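Local coordinates for envelope glycoprotein E (Human herpesvirus 1, PDB 2GIY) that serves, as part of the gE/gI heterodimer that binds the Fc region of host IgG, in cell-to-cell spread of the virus in epithelial cells, at residues I164-A167 against A168-R171; D137-P140 against Q141-G144. All coordinates share one frame; numbering follows the deposited sequence.

Contact 1. Residues I164-A167 against A168-R171; sequences ISTA and AQYR
Thr166 and Gln169 meet because the first torsion of Thr166 turns OG1 between the backbone N and the carbonyl carbon (chi1 62°), and that of Gln169 sets CG opposite its own carbonyl carbon (chi1 -61°), from where the extended chain, crossing the threonine at a slant, brings OE1 up to the hydroxyl. Thr166 OG1 then donates to Gln169 OE1 at 2.6 Å, arriving on a lone pair in the carbonyl plane with a C=O...donor angle of 115°. The same OG1 receives a long, weak bond from Gln169 N (3.4 Å). Thr166 O is approached by two amides, Gln169 N and, at 3.0 Å, Tyr170 N, both weakly. These three amide bonds make a loosely formed ST motif, where strand 155-165, the G strand of the immunoglobulin V-type, C-terminal domain of the gE ectodomain, gives way to a turn. The amide Tyr170 N also donates to Ala167 O at 3.3 Å, from above that carbonyl's plane. Ser165 OG packs 3.5 Å from Tyr170 CA and lies at the edge of the tyrosine ring, whose side chain touches Ala20 and Leu22 of strand 20-22. The guanidinium of Arg171 folds back so that NH1 reaches Ala168 O at 3.1 Å and Tyr170 O at 2.9 Å; its NH2 bonds to Thr58 O. Ser143 OG and Pro140 O engage OE1 and NE2 of Gln169, fixing the amide's rotation.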
loop_
_atom_site.group_PDB
_atom_site.type_symbol
_atom_site.label_atom_id
_atom_site.label_comp_id
_atom_site.label_asym_id
_atom_site.label_seq_id
_atom_site.Cartn_x
_atom_site.Cartn_y
_atom_site.Cartn_z
ATOM N N ILE A 164 4.142 -17.851 5.415
ATOM C CA ILE A 164 4.572 -18.950 4.568
ATOM C C ILE A 164 4.690 -20.186 5.432
ATOM O O ILE A 164 5.563 -20.261 6.298
ATOM C CB ILE A 164 5.936 -18.636 3.942
ATOM C CG1 ILE A 164 5.852 -17.307 3.189
ATOM C CG2 ILE A 164 6.364 -19.771 3.011
ATOM C CD1 ILE A 164 7.181 -16.841 2.595
ATOM N N SER A 165 3.827 -21.167 5.204
ATOM C CA SER A 165 3.892 -22.361 6.037
ATOM C C SER A 165 3.028 -23.520 5.585
ATOM O O SER A 165 2.295 -23.431 4.599
ATOM C CB SER A 165 3.505 -22.003 7.465
ATOM O OG SER A 165 2.186 -21.512 7.510
ATOM N N THR A 166 3.141 -24.619 6.322
ATOM C CA THR A 166 2.347 -25.803 6.051
ATOM C C THR A 166 0.997 -25.517 6.696
ATOM O O THR A 166 0.885 -24.616 7.529
ATOM C CB THR A 166 2.959 -27.059 6.694
ATOM O OG1 THR A 166 2.985 -26.907 8.122
ATOM C CG2 THR A 166 4.373 -27.281 6.184
ATOM N N ALA A 167 -0.023 -26.276 6.315
ATOM C CA ALA A 167 -1.357 -26.069 6.858
ATOM C C ALA A 167 -1.416 -26.240 8.377
ATOM O O ALA A 167 -2.029 -25.438 9.077
ATOM C CB ALA A 167 -2.340 -27.021 6.184
ATOM N N ALA A 168 -0.768 -27.282 8.881
ATOM C CA ALA A 168 -0.771 -27.567 10.311
ATOM C C ALA A 168 -0.121 -26.474 11.159
ATOM O O ALA A 168 -0.572 -26.196 12.269
ATOM C CB ALA A 168 -0.080 -28.906 10.567
ATOM N N GLN A 169 0.927 -25.851 10.628
ATOM C CA GLN A 169 1.647 -24.806 11.352
ATOM C C GLN A 169 1.081 -23.410 11.142
ATOM O O GLN A 169 1.428 -22.477 11.867
ATOM C CB GLN A 169 3.111 -24.796 10.924
ATOM C CG GLN A 169 3.854 -26.085 11.203
ATOM C CD GLN A 169 5.191 -26.130 10.495
ATOM O OE1 GLN A 169 5.253 -26.310 9.276
ATOM N NE2 GLN A 169 6.268 -25.953 11.249
ATOM N N TYR A 170 0.213 -23.271 10.147
ATOM C CA TYR A 170 -0.377 -21.981 9.824
ATOM C C TYR A 170 -1.155 -21.311 10.953
ATOM O O TYR A 170 -2.005 -21.929 11.600
ATOM C CB TYR A 170 -1.308 -22.113 8.610
ATOM C CG TYR A 170 -1.924 -20.798 8.194
ATOM C CD1 TYR A 170 -1.259 -19.937 7.323
ATOM C CD2 TYR A 170 -3.151 -20.390 8.713
ATOM C CE1 TYR A 170 -1.801 -18.698 6.982
ATOM C CE2 TYR A 170 -3.700 -19.154 8.383
ATOM C CZ TYR A 170 -3.021 -18.315 7.519
ATOM O OH TYR A 170 -3.555 -17.089 7.200
ATOM N N ARG A 171 -0.860 -20.032 11.165
ATOM C CA ARG A 171 -1.549 -19.223 12.156
ATOM C C ARG A 171 -1.822 -17.877 11.498
ATOM O O ARG A 171 -0.928 -17.273 10.900
ATOM C CB ARG A 171 -0.692 -19.025 13.410
ATOM C CG ARG A 171 -0.381 -20.310 14.161
ATOM C CD ARG A 171 -1.625 -20.947 14.773
ATOM N NE ARG A 171 -1.258 -22.111 15.576
ATOM C CZ ARG A 171 -0.968 -23.307 15.077
ATOM N NH1 ARG A 171 -1.011 -23.510 13.769
ATOM N NH2 ARG A 171 -0.611 -24.298 15.885
#

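Contact 2. Residues D137-P140 against Q141-G144; sequences DASP and QHSG
Ser139 OG donates to Gln141 OE1 at 2.6 Å, slightly tilted from the carbonyl plane. Both OG and Gln141 CG take the position between backbone N and carbonyl carbon (chi1 79° and 85°), which brings the two groups together. OG also takes a weak bond from Gln141 N at 3.3 Å. The ring of His142 turns to the backbone instead: ND1 accepts the amide Ser139 N at 3.1 Å in a nearly straight bond (167°), and the imidazole edge lies 3.5 Å from Ala138 CA through the same atom, His142 ND1. Two main-chain bonds follow, His142 N to Ser139 O at 2.9 Å and Ser143 N to Pro140 O at 3.1 Å, the successive i to i+3 bonds of a short 3-10 turn. Within 141-144, Gln141 CG also sits 3.7 Å above the plane of the His142 ring, over its centre. The other ring nitrogen, NE2, bonds to Pro122 O, so both nitrogens are engaged, and the ring stands edge-to-face with Phe135. In this E-F turn, after strand 133-135, His142 O accepts the Tyr146 hydroxyl in a tyrosine corner, which ties the turn to strand 144-152.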
loop_
_atom_site.group_PDB
_atom_site.type_symbol
_atom_site.label_atom_id
_atom_site.label_comp_id
_atom_site.label_asym_id
_atom_site.label_seq_id
_atom_site.Cartn_x
_atom_site.Cartn_y
_atom_site.Cartn_z
ATOM N N ASP A 137 12.672 -27.773 -1.898
ATOM C CA ASP A 137 12.397 -28.923 -1.040
ATOM C C ASP A 137 11.965 -28.417 0.335
ATOM O O ASP A 137 12.467 -28.861 1.369
ATOM C CB ASP A 137 13.646 -29.803 -0.923
ATOM C CG ASP A 137 13.343 -31.174 -0.343
ATOM O OD1 ASP A 137 12.172 -31.600 -0.403
ATOM O OD2 ASP A 137 14.278 -31.832 0.159
ATOM N N ALA A 138 11.023 -27.478 0.319
ATOM C CA ALA A 138 10.496 -26.852 1.527
ATOM C C ALA A 138 10.139 -27.859 2.614
ATOM O O ALA A 138 9.628 -28.942 2.332
ATOM C CB ALA A 138 9.271 -26.008 1.174
ATOM N N SER A 139 10.422 -27.497 3.861
ATOM C CA SER A 139 10.116 -28.368 4.988
ATOM C C SER A 139 9.494 -27.525 6.094
ATOM O O SER A 139 9.484 -26.298 6.017
ATOM C CB SER A 139 11.386 -29.062 5.502
ATOM O OG SER A 139 12.165 -28.192 6.312
ATOM N N PRO A 140 8.949 -28.173 7.132
ATOM C CA PRO A 140 8.332 -27.426 8.232
ATOM C C PRO A 140 9.242 -26.372 8.869
ATOM O O PRO A 140 8.755 -25.418 9.479
ATOM C CB PRO A 140 7.938 -28.528 9.211
ATOM C CG PRO A 140 7.598 -29.666 8.296
ATOM C CD PRO A 140 8.731 -29.623 7.294
ATOM N N GLN A 141 10.556 -26.534 8.715
ATOM C CA GLN A 141 11.518 -25.590 9.291
ATOM C C GLN A 141 11.369 -24.194 8.674
ATOM O O GLN A 141 11.761 -23.194 9.278
ATOM C CB GLN A 141 12.955 -26.084 9.057
ATOM C CG GLN A 141 13.517 -25.675 7.690
ATOM C CD GLN A 141 14.733 -26.473 7.258
ATOM O OE1 GLN A 141 14.626 -27.649 6.906
ATOM N NE2 GLN A 141 15.899 -25.836 7.279
ATOM N N HIS A 142 10.810 -24.133 7.469
ATOM C CA HIS A 142 10.635 -22.860 6.764
ATOM C C HIS A 142 9.361 -22.103 7.129
ATOM O O HIS A 142 9.206 -20.941 6.761
ATOM C CB HIS A 142 10.648 -23.099 5.250
ATOM C CG HIS A 142 11.943 -23.644 4.738
ATOM N ND1 HIS A 142 12.019 -24.798 3.986
ATOM C CD2 HIS A 142 13.212 -23.190 4.861
ATOM C CE1 HIS A 142 13.280 -25.029 3.668
ATOM N NE2 HIS A 142 14.024 -24.069 4.186
ATOM N N SER A 143 8.453 -22.754 7.848
ATOM C CA SER A 143 7.195 -22.125 8.222
ATOM C C SER A 143 7.378 -20.957 9.184
ATOM O O SER A 143 8.158 -21.040 10.134
ATOM C CB SER A 143 6.259 -23.166 8.843
ATOM O OG SER A 143 5.993 -24.211 7.911
ATOM N N GLY A 144 6.654 -19.872 8.933
ATOM C CA GLY A 144 6.752 -18.717 9.802
ATOM C C GLY A 144 6.127 -17.481 9.196
ATOM O O GLY A 144 5.504 -17.543 8.131
#

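Both contacts are tight local turns at one end of the V-type, C-terminal domain of the gE ectodomain, about 9 Å apart between centres, and each mixes buried with exposed residues. They flank adjacent antiparallel strands: contact 2 leads into strand 144-152 and contact 1 leaves strand 155-165, whose pairing continues between them as Gly144 N bonds to Ile164 O (2.9 Å). Beside it, Ser165 CB packs against Ser143 CB at 3.3 Å. In each, a hydroxyl meets a glutamine carbonyl, but contact 2 adds a buried imidazole that ties its turn to the loop carrying Pro122 and to strand 133-135, whereas contact 1 rests on mostly weak backbone bonds and on side chains, Gln169 and Arg171, that reach neighbouring loops.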